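Local coordinates for glycogen synthase (Cyanobacterium sp. CLg1, PDB 6GNF), which belongs to the glycogen and starch synthase family of glycosyltransferases and binds adenosine-5'-diphosphate and glycan units in a cleft between two Rossmann-like domains, at residues C25-E30 / W172-L177; I166-D171 / V197-N202; K340-T345 / Q381-G386; G354-L359 / F419-A424. All coordinates share one frame; numbering follows the deposited sequence.

In the fold
Contact 1 brings the end of the first strand, 23-27, against residues 172-177, and closes a loop of 141 residues. Contact 2 starts inside that loop, at 166-171, and ends outside it, at 197-202, closing 25 residues. The two therefore cross, and both reach the mixed sheet of the N-terminal half. The chain then passes to the second half. Contact 3 joins the end of helix 327-341 to strand 381-385 and closes 35 residues. Contact 4 joins strand 352-356 to helix 414-423 and closes 59. These two also cross, and they share the parallel six-stranded sheet. Contacts 2 and 4 approach from opposite sides of the chain's centre, and both touch the same AC1 group.

Contact 1: C25-E30 / W172-L177. With GLC (alpha-D-glucopyranose), chain D.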
# COMPACT_ATOMS: atom_id res chain seq x y z
N CYS A 25 -16.64 6.94 6.27
CA CYS A 25 -15.52 7.51 7.01
C CYS A 25 -14.31 6.57 6.92
O CYS A 25 -14.34 5.49 7.50
CB CYS A 25 -15.93 7.72 8.46
SG CYS A 25 -14.64 8.41 9.50
N PHE A 26 -13.30 6.96 6.14
CA PHE A 26 -12.08 6.16 5.97
C PHE A 26 -11.11 6.50 7.07
O PHE A 26 -10.85 7.68 7.34
CB PHE A 26 -11.38 6.48 4.64
CG PHE A 26 -11.99 5.78 3.46
CD1 PHE A 26 -13.19 6.20 2.93
CD2 PHE A 26 -11.34 4.72 2.86
CE1 PHE A 26 -13.75 5.57 1.84
CE2 PHE A 26 -11.89 4.07 1.76
CZ PHE A 26 -13.10 4.50 1.25
N VAL A 27 -10.55 5.47 7.70
CA VAL A 27 -9.59 5.69 8.77
C VAL A 27 -8.29 5.01 8.37
O VAL A 27 -8.28 3.85 7.98
CB VAL A 27 -10.13 5.14 10.11
CG1 VAL A 27 -9.25 5.58 11.27
CG2 VAL A 27 -11.56 5.61 10.34
N SER A 28 -7.19 5.75 8.41
CA SER A 28 -5.89 5.18 8.09
C SER A 28 -4.76 5.99 8.67
O SER A 28 -4.95 7.11 9.13
CB SER A 28 -5.69 5.06 6.57
OG SER A 28 -5.58 6.29 5.93
N THR A 29 -3.56 5.45 8.56
CA THR A 29 -2.34 6.17 8.93
C THR A 29 -1.82 7.05 7.80
O THR A 29 -0.98 7.90 8.04
CB THR A 29 -1.23 5.19 9.32
OG1 THR A 29 -1.16 4.16 8.32
CG2 THR A 29 -1.54 4.55 10.63
N GLU A 30 -2.29 6.81 6.57
CA GLU A 30 -1.75 7.48 5.40
C GLU A 30 -2.86 8.01 4.51
O GLU A 30 -3.80 7.29 4.21
CB GLU A 30 -0.96 6.49 4.55
CG GLU A 30 0.41 6.13 5.07
CD GLU A 30 1.14 5.13 4.17
OE1 GLU A 30 0.99 5.18 2.92
OE2 GLU A 30 1.86 4.30 4.74
N TRP A 172 -3.89 -3.00 9.65
CA TRP A 172 -3.85 -3.37 11.06
C TRP A 172 -3.89 -2.18 12.01
O TRP A 172 -4.39 -2.31 13.13
CB TRP A 172 -2.63 -4.25 11.35
CG TRP A 172 -1.33 -3.53 11.31
CD1 TRP A 172 -0.49 -3.43 10.23
CD2 TRP A 172 -0.70 -2.82 12.38
NE1 TRP A 172 0.62 -2.69 10.57
CE2 TRP A 172 0.52 -2.31 11.88
CE3 TRP A 172 -1.04 -2.57 13.70
CZ2 TRP A 172 1.39 -1.57 12.67
CZ3 TRP A 172 -0.17 -1.83 14.48
CH2 TRP A 172 1.03 -1.33 13.97
N HIS A 173 -3.39 -1.02 11.58
CA HIS A 173 -3.27 0.15 12.45
C HIS A 173 -4.61 0.59 13.04
O HIS A 173 -4.66 1.15 14.14
CB HIS A 173 -2.68 1.36 11.72
CG HIS A 173 -1.50 1.02 10.86
ND1 HIS A 173 -1.61 0.76 9.51
CD2 HIS A 173 -0.18 0.91 11.16
CE1 HIS A 173 -0.41 0.49 9.02
NE2 HIS A 173 0.47 0.58 10.00
N THR A 174 -5.66 0.40 12.26
CA THR A 174 -7.00 0.84 12.63
C THR A 174 -7.93 -0.34 12.94
O THR A 174 -9.15 -0.17 13.02
CB THR A 174 -7.62 1.65 11.48
OG1 THR A 174 -7.77 0.80 10.33
CG2 THR A 174 -6.75 2.85 11.16
N SER A 175 -7.36 -1.54 13.11
CA SER A 175 -8.18 -2.74 13.20
C SER A 175 -8.87 -2.93 14.56
O SER A 175 -9.67 -3.84 14.69
CB SER A 175 -7.37 -3.99 12.83
OG SER A 175 -6.29 -4.17 13.71
N LEU A 176 -8.54 -2.11 15.56
CA LEU A 176 -9.26 -2.13 16.84
C LEU A 176 -10.52 -1.25 16.84
O LEU A 176 -11.33 -1.32 17.75
CB LEU A 176 -8.36 -1.68 17.99
CG LEU A 176 -7.10 -2.49 18.28
CD1 LEU A 176 -6.32 -1.78 19.37
CD2 LEU A 176 -7.42 -3.91 18.70
N LEU A 177 -10.69 -0.42 15.82
CA LEU A 177 -11.85 0.48 15.78
C LEU A 177 -13.21 -0.24 15.95
O LEU A 177 -14.10 0.28 16.62
CB LEU A 177 -11.84 1.31 14.49
CG LEU A 177 -12.97 2.32 14.32
CD1 LEU A 177 -12.48 3.56 13.58
CD2 LEU A 177 -14.17 1.70 13.60
C1 GLC D . 5.54 -0.76 8.69
C2 GLC D . 4.03 -0.71 8.97
C3 GLC D . 3.26 -1.21 7.75
C4 GLC D . 3.66 -0.40 6.52
C5 GLC D . 5.18 -0.54 6.31
C6 GLC D . 5.71 0.16 5.05
O2 GLC D . 3.68 -1.53 10.10
O3 GLC D . 1.85 -1.14 7.95
O4 GLC D . 2.91 -0.89 5.41
O5 GLC D . 5.85 -0.06 7.48
O6 GLC D . 5.50 1.58 5.10
O HOH W 1 -4.11 2.57 8.06
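The CG2 methyl of T29 rests on one face of the H173 imidazole, and the two side chains meet at about a right angle. This is a CH-pi contact, 3.9 Å from T29 CG2 to the ring centroid and 28° off the ring normal. The chi1 of T29 (47°) sets CG2 anti to the carbonyl carbon and leads it to the ring. T29 OG1 lies over this same face, toward the rim, and W172 NE1 over the opposite face, also toward the rim.

The apolar contacts lie back along 25-30, at V27, and forward along 172-177. V27 CG1 touches T174 CG2 at 3.7 Å. V27 CG2 touches L177 CD1 at 3.9 Å, so the two branches of one valine serve two partners.

No direct hydrogen bond joins the segments. A water provides a polar link instead: it accepts from T29 N at 3.0 Å and has a weak bond with H173 ND1. T29 OG1 itself bonds to Y121. Within 172-177, W172 O takes two donors, S175 N and S175 OG, which fix the turn that follows W172.

Both rings also meet the bound alpha-D-glucopyranose. W172 NE1 donates to GLC O3 at 3.3 Å and more weakly to O2. The same O3 lies at the edge of the H173 ring, 3.0 Å from CE1.

Helix 132-144 supplies A143 beside V27, F136 beside T29 and H173, and S140 and L144 beside L177. Helix 39-54 lies against S28 and T29, and strand 166-170 continues the sheet beside 23-27.

Contact 2: I166-D171 / V197-N202; sequences IFVCND and VMLLHN. With AC1 (4,6-dideoxy-4-{[(1S,4R,5S,6S)-4,5,6-trihydroxy-3-(hydroxymethyl)cyclohex-2-en-1-yl]amino}-alpha-D-glucopyranose), chain B.
H201 NE2 donates to N170 OD1 at 2.8 Å with an N-H...O angle of 169°. The donor lies in the carbonyl plane on a lone pair, and OD1 lies close to the imidazole plane. At another edge of the ring, ND1 is bonded to AC1 O6B at 3.0 Å. Two in-plane bonds thus fix the rotation of the imidazole. The N170 amide is held too, since its ND2 bonds to V27 O.

The D171 carboxylate divides its work. OD1 takes two backbone donors: N202 N on its syn lone pair, and H201 N at 3.0 Å from above the carboxylate plane. OD2 accepts from AC1 O3 at 2.7 Å and also from AC1 O2.

Behind these groups the strands 166-170 and 195-200 run parallel. V197 N bonds to F167 O, C169 N to V197 O, L199 N to C169 O and D171 N to L199 O. The ladder reaches D171 itself.

The side chains pack on both faces. V168 CG1 meets L199 CB at 3.9 Å, and I166 CG2 meets V197 CG2 at 4.0 Å. On the face of C169 and M198, the bent M198 chain (chi2 64°) brings CE to 4.0 Å from C169 CB.

The strands are the two beta elements of a beta-alpha-beta unit with helix 177-186. D171, H201 and N202, at and just past the C-terminal ends of the strands, line part of the glycan pocket. The two backbone N-H groups on OD1 probably hold the carboxylate so that OD2 faces AC1 O2 and O3.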
# COMPACT_ATOMS: atom_id res chain seq x y z
N ILE A 166 -20.57 4.35 7.82
CA ILE A 166 -19.75 3.18 7.55
C ILE A 166 -18.30 3.58 7.79
O ILE A 166 -17.76 4.42 7.07
CB ILE A 166 -19.92 2.69 6.10
CG1 ILE A 166 -21.36 2.25 5.86
CG2 ILE A 166 -18.97 1.54 5.80
CD1 ILE A 166 -21.70 2.02 4.40
N PHE A 167 -17.66 2.95 8.77
CA PHE A 167 -16.24 3.15 9.02
C PHE A 167 -15.43 2.16 8.18
O PHE A 167 -15.57 0.96 8.34
CB PHE A 167 -15.91 2.94 10.50
CG PHE A 167 -16.46 4.00 11.41
CD1 PHE A 167 -15.77 5.19 11.61
CD2 PHE A 167 -17.66 3.82 12.08
CE1 PHE A 167 -16.26 6.17 12.45
CE2 PHE A 167 -18.16 4.79 12.91
CZ PHE A 167 -17.46 5.97 13.10
N VAL A 168 -14.55 2.68 7.32
CA VAL A 168 -13.62 1.83 6.58
C VAL A 168 -12.25 1.88 7.25
O VAL A 168 -11.56 2.91 7.25
CB VAL A 168 -13.50 2.27 5.10
CG1 VAL A 168 -12.58 1.33 4.34
CG2 VAL A 168 -14.87 2.26 4.44
N CYS A 169 -11.90 0.78 7.90
CA CYS A 169 -10.65 0.65 8.64
C CYS A 169 -9.59 0.05 7.73
O CYS A 169 -9.70 -1.10 7.30
CB CYS A 169 -10.87 -0.27 9.84
SG CYS A 169 -12.31 0.24 10.82
N ASN A 170 -8.55 0.83 7.46
CA ASN A 170 -7.49 0.41 6.56
C ASN A 170 -6.35 -0.21 7.34
O ASN A 170 -5.75 0.43 8.19
CB ASN A 170 -7.02 1.60 5.74
CG ASN A 170 -8.06 2.06 4.76
OD1 ASN A 170 -8.17 1.54 3.65
ND2 ASN A 170 -8.87 3.04 5.16
N ASP A 171 -6.09 -1.49 7.08
CA ASP A 171 -4.95 -2.21 7.61
C ASP A 171 -4.93 -2.35 9.14
O ASP A 171 -5.88 -1.93 9.84
CB ASP A 171 -3.63 -1.61 7.10
CG ASP A 171 -3.02 -2.42 5.93
OD1 ASP A 171 -3.40 -3.57 5.65
OD2 ASP A 171 -2.16 -1.83 5.28
N VAL A 197 -16.07 -1.78 8.06
CA VAL A 197 -15.49 -2.58 7.01
C VAL A 197 -13.99 -2.61 7.24
O VAL A 197 -13.35 -1.55 7.33
CB VAL A 197 -15.81 -1.99 5.62
CG1 VAL A 197 -15.01 -2.69 4.53
CG2 VAL A 197 -17.30 -2.11 5.34
N MET A 198 -13.43 -3.81 7.30
CA MET A 198 -12.01 -4.01 7.43
C MET A 198 -11.45 -4.08 6.01
O MET A 198 -11.79 -5.00 5.26
CB MET A 198 -11.77 -5.31 8.21
CG MET A 198 -10.41 -5.44 8.86
SD MET A 198 -10.17 -4.19 10.15
CE MET A 198 -8.63 -3.51 9.52
N LEU A 199 -10.70 -3.07 5.60
CA LEU A 199 -10.07 -3.08 4.28
C LEU A 199 -8.61 -3.43 4.44
O LEU A 199 -7.82 -2.65 4.95
CB LEU A 199 -10.23 -1.74 3.58
CG LEU A 199 -9.64 -1.64 2.16
CD1 LEU A 199 -10.11 -2.79 1.28
CD2 LEU A 199 -9.99 -0.31 1.51
N LEU A 200 -8.26 -4.63 3.97
CA LEU A 200 -6.93 -5.16 4.13
C LEU A 200 -6.09 -4.83 2.91
O LEU A 200 -6.48 -5.13 1.78
CB LEU A 200 -7.00 -6.68 4.31
CG LEU A 200 -5.67 -7.43 4.27
CD1 LEU A 200 -4.83 -7.10 5.50
CD2 LEU A 200 -5.91 -8.93 4.16
N HIS A 201 -4.95 -4.18 3.13
CA HIS A 201 -4.01 -3.87 2.05
C HIS A 201 -2.80 -4.79 2.03
O HIS A 201 -2.19 -4.95 1.00
CB HIS A 201 -3.53 -2.42 2.13
CG HIS A 201 -4.64 -1.42 2.05
ND1 HIS A 201 -4.92 -0.73 0.89
CD2 HIS A 201 -5.54 -1.00 2.97
CE1 HIS A 201 -5.95 0.07 1.11
NE2 HIS A 201 -6.33 -0.07 2.37
N ASN A 202 -2.45 -5.35 3.19
CA ASN A 202 -1.27 -6.20 3.31
C ASN A 202 -1.33 -7.07 4.56
O ASN A 202 -1.26 -6.55 5.68
CB ASN A 202 0.01 -5.35 3.36
CG ASN A 202 1.26 -6.15 2.98
OD1 ASN A 202 1.43 -7.31 3.35
ND2 ASN A 202 2.13 -5.52 2.23
C1 AC1 B . 2.14 0.10 4.73
O2 AC1 B . 0.18 -0.98 5.68
C2 AC1 B . 0.73 -0.45 4.47
C4A AC1 B . -1.08 -2.67 -2.30
C3 AC1 B . 0.73 -1.50 3.36
O3 AC1 B . -0.64 -1.80 3.07
C4 AC1 B . 1.47 -1.01 2.09
N4A AC1 B . 1.50 -1.98 0.97
C5 AC1 B . 2.89 -0.60 2.54
O5 AC1 B . 2.80 0.45 3.51
C6 AC1 B . 3.76 -0.11 1.40
C1B AC1 B . 0.33 -2.58 0.33
C2B AC1 B . 0.65 -3.63 -0.77
O2B AC1 B . 2.03 -3.96 -0.86
C3B AC1 B . 0.29 -3.26 -2.19
O3B AC1 B . 0.31 -4.43 -3.00
O4 AC1 B . -1.21 -2.18 -3.64
C5B AC1 B . -1.27 -1.56 -1.30
C7B AC1 B . -0.60 -1.50 -0.16
C6B AC1 B . -2.29 -0.50 -1.59
O6B AC1 B . -3.55 -1.17 -1.74

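Contact 3: K340-T345 / Q381-G386; sequences KECGLT and QVVILG. With ADP (adenosine-5'-diphosphate), chain F.
Q381 reaches across to the loop after helix 327-341 and donates from NE2 to T345 O at 3.0 Å. The bond is nearly straight, with an N-H...O angle of 164°. NE2 approaches in the carbonyl plane on a lone pair of T345 O, and this oxygen lies close to the plane of the amide. The Q381 chain is extended beyond CG (chi2 176°), which carries the amide to the loop.

The L344 side chain passes Q381 in the opposite direction. Its CD1 lies 3.6 Å from Q381 OE1 and 3.8 Å from V383 CG2. The other branch of V383, CG1, meets C342 SG at 3.9 Å. V383 therefore sits beneath both C342 and L344.

A second shell fixes these groups. T345 O can only accept, which places NE2 of Q381 on that side; Q381 OE1 accepting from Q339 NE2 is consistent with this. The turn that presents C342 and L344 is a Schellman motif. G343 has positive phi (75°), and its N bonds to K340 O at 3.2 Å as the helix ends.

Strand 381-385 lies between strands 352-356 and 406-409. At its C-terminal end L385 CD2 comes to 3.7 Å from ADP N1, and G386 CA also touches the adenine amino group. A nucleotide lying at the C-terminal ends of the strands of a parallel sheet is characteristic of a Rossmann-like domain, here the C-terminal one of a GT-B fold.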
# COMPACT_ATOMS: atom_id res chain seq x y z
N LYS A 340 20.02 8.54 -21.09
CA LYS A 340 21.01 9.57 -20.78
C LYS A 340 21.03 9.91 -19.29
O LYS A 340 22.10 10.05 -18.71
CB LYS A 340 20.77 10.84 -21.59
CG LYS A 340 21.58 12.02 -21.09
CD LYS A 340 21.85 13.04 -22.18
CE LYS A 340 22.86 14.07 -21.70
NZ LYS A 340 22.37 14.81 -20.51
N GLU A 341 19.87 10.06 -18.69
CA GLU A 341 19.79 10.39 -17.26
C GLU A 341 20.51 9.35 -16.40
O GLU A 341 21.08 9.69 -15.37
CB GLU A 341 18.33 10.51 -16.82
CG GLU A 341 18.12 11.17 -15.46
CD GLU A 341 18.30 12.67 -15.47
OE1 GLU A 341 18.84 13.24 -16.45
OE2 GLU A 341 17.87 13.30 -14.48
N CYS A 342 20.48 8.09 -16.82
CA CYS A 342 21.01 6.98 -16.03
C CYS A 342 22.44 6.59 -16.41
O CYS A 342 23.00 5.66 -15.85
CB CYS A 342 20.09 5.78 -16.16
SG CYS A 342 18.44 6.06 -15.46
N GLY A 343 23.03 7.31 -17.36
CA GLY A 343 24.38 7.01 -17.82
C GLY A 343 24.48 5.80 -18.72
O GLY A 343 25.56 5.26 -18.92
N LEU A 344 23.35 5.38 -19.29
CA LEU A 344 23.30 4.20 -20.16
C LEU A 344 23.49 4.60 -21.61
O LEU A 344 23.19 5.74 -21.99
CB LEU A 344 21.95 3.49 -20.01
CG LEU A 344 21.55 3.13 -18.58
CD1 LEU A 344 20.13 2.59 -18.54
CD2 LEU A 344 22.54 2.12 -18.00
N THR A 345 23.94 3.66 -22.43
CA THR A 345 24.12 3.91 -23.86
C THR A 345 22.77 4.32 -24.45
O THR A 345 21.75 3.66 -24.23
CB THR A 345 24.65 2.67 -24.63
OG1 THR A 345 25.83 2.16 -24.00
CG2 THR A 345 24.96 3.01 -26.09
N GLN A 381 18.59 -3.32 -21.07
CA GLN A 381 18.99 -2.38 -20.03
C GLN A 381 18.06 -2.52 -18.84
O GLN A 381 16.90 -2.90 -18.99
CB GLN A 381 19.00 -0.96 -20.58
CG GLN A 381 20.17 -0.70 -21.52
CD GLN A 381 20.15 0.68 -22.14
OE1 GLN A 381 19.26 1.49 -21.86
NE2 GLN A 381 21.12 0.96 -23.00
N VAL A 382 18.59 -2.24 -17.65
CA VAL A 382 17.81 -2.32 -16.41
C VAL A 382 18.04 -1.09 -15.56
O VAL A 382 19.18 -0.71 -15.30
CB VAL A 382 18.18 -3.57 -15.57
CG1 VAL A 382 17.32 -3.63 -14.31
CG2 VAL A 382 18.02 -4.84 -16.39
N VAL A 383 16.95 -0.48 -15.12
CA VAL A 383 17.02 0.66 -14.21
C VAL A 383 16.25 0.30 -12.95
O VAL A 383 15.14 -0.22 -13.04
CB VAL A 383 16.43 1.92 -14.86
CG1 VAL A 383 16.47 3.09 -13.89
CG2 VAL A 383 17.20 2.26 -16.13
N ILE A 384 16.86 0.55 -11.79
CA ILE A 384 16.29 0.15 -10.51
C ILE A 384 16.25 1.32 -9.54
O ILE A 384 17.28 1.91 -9.22
CB ILE A 384 17.12 -0.98 -9.86
CG1 ILE A 384 17.48 -2.06 -10.88
CG2 ILE A 384 16.36 -1.60 -8.70
CD1 ILE A 384 18.55 -3.02 -10.40
N LEU A 385 15.05 1.65 -9.06
CA LEU A 385 14.85 2.78 -8.15
C LEU A 385 14.15 2.31 -6.88
O LEU A 385 13.05 1.77 -6.95
CB LEU A 385 14.02 3.86 -8.85
CG LEU A 385 13.60 5.08 -8.01
CD1 LEU A 385 14.82 5.89 -7.60
CD2 LEU A 385 12.61 5.94 -8.77
N GLY A 386 14.78 2.55 -5.73
CA GLY A 386 14.21 2.13 -4.44
C GLY A 386 15.02 2.51 -3.21
O GLY A 386 16.20 2.82 -3.31
PB ADP F . 3.68 -0.88 -1.98
O1B ADP F . 3.61 -2.34 -1.65
O2B ADP F . 2.42 -0.13 -1.64
O3B ADP F . 4.96 -0.22 -1.54
PA ADP F . 2.63 -0.30 -4.60
O1A ADP F . 1.23 -0.69 -4.17
O2A ADP F . 3.13 -0.60 -6.01
O3A ADP F . 3.75 -0.90 -3.59
O5' ADP F . 2.82 1.29 -4.35
C5' ADP F . 4.12 1.87 -4.20
C4' ADP F . 4.07 3.28 -4.78
O4' ADP F . 5.21 4.06 -4.42
C3' ADP F . 4.05 3.22 -6.30
O3' ADP F . 3.08 4.17 -6.76
C2' ADP F . 5.46 3.58 -6.71
O2' ADP F . 5.41 4.30 -7.93
C1' ADP F . 5.98 4.42 -5.56
N9 ADP F . 7.42 4.24 -5.20
C8 ADP F . 7.96 3.18 -4.56
N7 ADP F . 9.30 3.36 -4.36
C5 ADP F . 9.62 4.57 -4.87
C6 ADP F . 10.84 5.39 -4.99
N6 ADP F . 12.03 4.95 -4.53
N1 ADP F . 10.74 6.59 -5.60
C2 ADP F . 9.58 7.06 -6.08
N3 ADP F . 8.43 6.36 -5.99
C4 ADP F . 8.38 5.14 -5.41

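Contact 4: G354-L359 / F419-A424. With ADP (adenosine-5'-diphosphate), chain F; AC1 (4,6-dideoxy-4-{[(1S,4R,5S,6S)-4,5,6-trihydroxy-3-(hydroxymethyl)cyclohex-2-en-1-yl]amino}-alpha-D-glucopyranose), chain B.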
# COMPACT_ATOMS: atom_id res chain seq x y z
N GLY A 354 12.39 -1.44 -16.21
CA GLY A 354 12.41 -0.52 -15.08
C GLY A 354 11.77 -1.10 -13.83
O GLY A 354 10.69 -1.69 -13.89
N PHE A 355 12.44 -0.93 -12.69
CA PHE A 355 11.89 -1.32 -11.39
C PHE A 355 11.78 -0.11 -10.49
O PHE A 355 12.71 0.70 -10.39
CB PHE A 355 12.78 -2.39 -10.73
CG PHE A 355 12.41 -2.67 -9.30
CD1 PHE A 355 12.91 -1.88 -8.27
CD2 PHE A 355 11.57 -3.72 -8.98
CE1 PHE A 355 12.57 -2.14 -6.95
CE2 PHE A 355 11.23 -3.99 -7.66
CZ PHE A 355 11.73 -3.19 -6.64
N ILE A 356 10.64 0.04 -9.83
CA ILE A 356 10.46 1.07 -8.83
C ILE A 356 9.80 0.43 -7.63
O ILE A 356 8.70 -0.09 -7.74
CB ILE A 356 9.57 2.22 -9.33
CG1 ILE A 356 10.04 2.72 -10.69
CG2 ILE A 356 9.58 3.36 -8.32
CD1 ILE A 356 9.04 3.64 -11.38
N GLY A 357 10.46 0.44 -6.47
CA GLY A 357 9.83 -0.11 -5.28
C GLY A 357 10.72 -0.17 -4.06
O GLY A 357 11.92 -0.04 -4.17
N ARG A 358 10.09 -0.38 -2.91
CA ARG A 358 10.80 -0.59 -1.64
C ARG A 358 11.84 -1.69 -1.82
O ARG A 358 11.58 -2.68 -2.52
CB ARG A 358 9.81 -0.95 -0.53
CG ARG A 358 8.86 0.18 -0.15
CD ARG A 358 7.87 -0.18 0.95
NE ARG A 358 6.81 -1.10 0.51
CZ ARG A 358 6.71 -2.39 0.85
NH1 ARG A 358 7.60 -2.98 1.66
NH2 ARG A 358 5.71 -3.12 0.39
N LEU A 359 13.02 -1.50 -1.25
CA LEU A 359 14.07 -2.52 -1.30
C LEU A 359 13.90 -3.50 -0.13
O LEU A 359 14.72 -3.56 0.79
CB LEU A 359 15.44 -1.86 -1.23
CG LEU A 359 15.74 -0.84 -2.33
CD1 LEU A 359 17.09 -0.18 -2.07
CD2 LEU A 359 15.72 -1.51 -3.70
N PHE A 419 10.30 9.43 -15.20
CA PHE A 419 11.19 9.11 -16.31
C PHE A 419 11.21 7.61 -16.63
O PHE A 419 11.27 7.22 -17.80
CB PHE A 419 12.62 9.58 -16.02
CG PHE A 419 12.92 10.98 -16.45
CD1 PHE A 419 12.18 12.05 -15.97
CD2 PHE A 419 13.99 11.24 -17.31
CE1 PHE A 419 12.47 13.35 -16.36
CE2 PHE A 419 14.29 12.54 -17.70
CZ PHE A 419 13.53 13.59 -17.22
N ILE A 420 11.20 6.78 -15.59
CA ILE A 420 11.28 5.32 -15.77
C ILE A 420 9.98 4.77 -16.34
O ILE A 420 9.99 3.97 -17.28
CB ILE A 420 11.63 4.60 -14.45
CG1 ILE A 420 13.10 4.85 -14.09
CG2 ILE A 420 11.39 3.10 -14.56
CD1 ILE A 420 13.41 4.65 -12.62
N THR A 421 8.86 5.21 -15.77
CA THR A 421 7.54 4.76 -16.21
C THR A 421 7.28 5.07 -17.68
O THR A 421 6.70 4.25 -18.38
CB THR A 421 6.44 5.40 -15.37
OG1 THR A 421 6.72 5.19 -13.99
CG2 THR A 421 5.08 4.81 -15.70
N ALA A 422 7.69 6.26 -18.12
CA ALA A 422 7.49 6.69 -19.49
C ALA A 422 8.55 6.12 -20.42
O ALA A 422 8.24 5.64 -21.52
CB ALA A 422 7.48 8.21 -19.57
N GLY A 423 9.80 6.12 -19.97
CA GLY A 423 10.93 5.77 -20.83
C GLY A 423 11.14 4.28 -21.03
O GLY A 423 11.59 3.85 -22.09
N ALA A 424 10.84 3.50 -20.00
CA ALA A 424 11.06 2.06 -20.05
C ALA A 424 10.09 1.38 -21.01
O ALA A 424 8.96 1.85 -21.20
CB ALA A 424 10.91 1.45 -18.66
PB ADP F . 3.68 -0.88 -1.98
O1B ADP F . 3.61 -2.34 -1.65
O2B ADP F . 2.42 -0.13 -1.64
O3B ADP F . 4.96 -0.22 -1.54
PA ADP F . 2.63 -0.30 -4.60
O1A ADP F . 1.23 -0.69 -4.17
O2A ADP F . 3.13 -0.60 -6.01
O3A ADP F . 3.75 -0.90 -3.59
O5' ADP F . 2.82 1.29 -4.35
C5' ADP F . 4.12 1.87 -4.20
C4' ADP F . 4.07 3.28 -4.78
O4' ADP F . 5.21 4.06 -4.42
C3' ADP F . 4.05 3.22 -6.30
O3' ADP F . 3.08 4.17 -6.76
C2' ADP F . 5.46 3.58 -6.71
O2' ADP F . 5.41 4.30 -7.93
C1' ADP F . 5.98 4.42 -5.56
N9 ADP F . 7.42 4.24 -5.20
C8 ADP F . 7.96 3.18 -4.56
N7 ADP F . 9.30 3.36 -4.36
C5 ADP F . 9.62 4.57 -4.87
C6 ADP F . 10.84 5.39 -4.99
N6 ADP F . 12.03 4.95 -4.53
N1 ADP F . 10.74 6.59 -5.60
C2 ADP F . 9.58 7.06 -6.08
N3 ADP F . 8.43 6.36 -5.99
C4 ADP F . 8.38 5.14 -5.41
C1 AC1 B . 2.14 0.10 4.73
O2 AC1 B . 0.18 -0.98 5.68
C2 AC1 B . 0.73 -0.45 4.47
C4A AC1 B . -1.08 -2.67 -2.30
C3 AC1 B . 0.73 -1.50 3.36
O3 AC1 B . -0.64 -1.80 3.07
C4 AC1 B . 1.47 -1.01 2.09
N4A AC1 B . 1.50 -1.98 0.97
C5 AC1 B . 2.89 -0.60 2.54
O5 AC1 B . 2.80 0.45 3.51
C6 AC1 B . 3.76 -0.11 1.40
C1B AC1 B . 0.33 -2.58 0.33
C2B AC1 B . 0.65 -3.63 -0.77
O2B AC1 B . 2.03 -3.96 -0.86
C3B AC1 B . 0.29 -3.26 -2.19
O3B AC1 B . 0.31 -4.43 -3.00
O4 AC1 B . -1.21 -2.18 -3.64
C5B AC1 B . -1.27 -1.56 -1.30
C7B AC1 B . -0.60 -1.50 -0.16
C6B AC1 B . -2.29 -0.50 -1.59
O6B AC1 B . -3.55 -1.17 -1.74
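In the C-terminal Rossmann-like domain, helix 414-423 packs on the parallel sheet at strand 352-356, beside the ADP pocket. The axes of 354-356 and 419-423 come within 8.5 Å, at 147° between N-to-C directions. I420 is the main helix residue in this layer. Its CG2 sits 3.8 Å from G354 CA, where the strand carries no side chain and the helix can come close. The same methyl lies 4.0 Å from I356 CD1, and the two side chains run alongside each other, pointing opposite ways. I356 CD1 also touches T421 OG1, a hydroxyl that bonds back to A417 O within the helix. A424 CB lies near G354 N as the helix ends.

I356 joins the core to the nucleotide. Its chi1 of -50° sets CG1 beside the backbone N, toward the helix, and CG2 anti to it, 3.6 Å from ADP C4. G357 continues along the purine, its CA near N7. The loop then delivers R358 to the beta phosphate. Its NH1 forms a salt bridge with E360, and its NH2 also bonds to Q362. The guanidinium presents its edge to the phosphate: NE donates to ADP O3B at 2.9 Å and NH2 to ADP O1B at 3.0 Å.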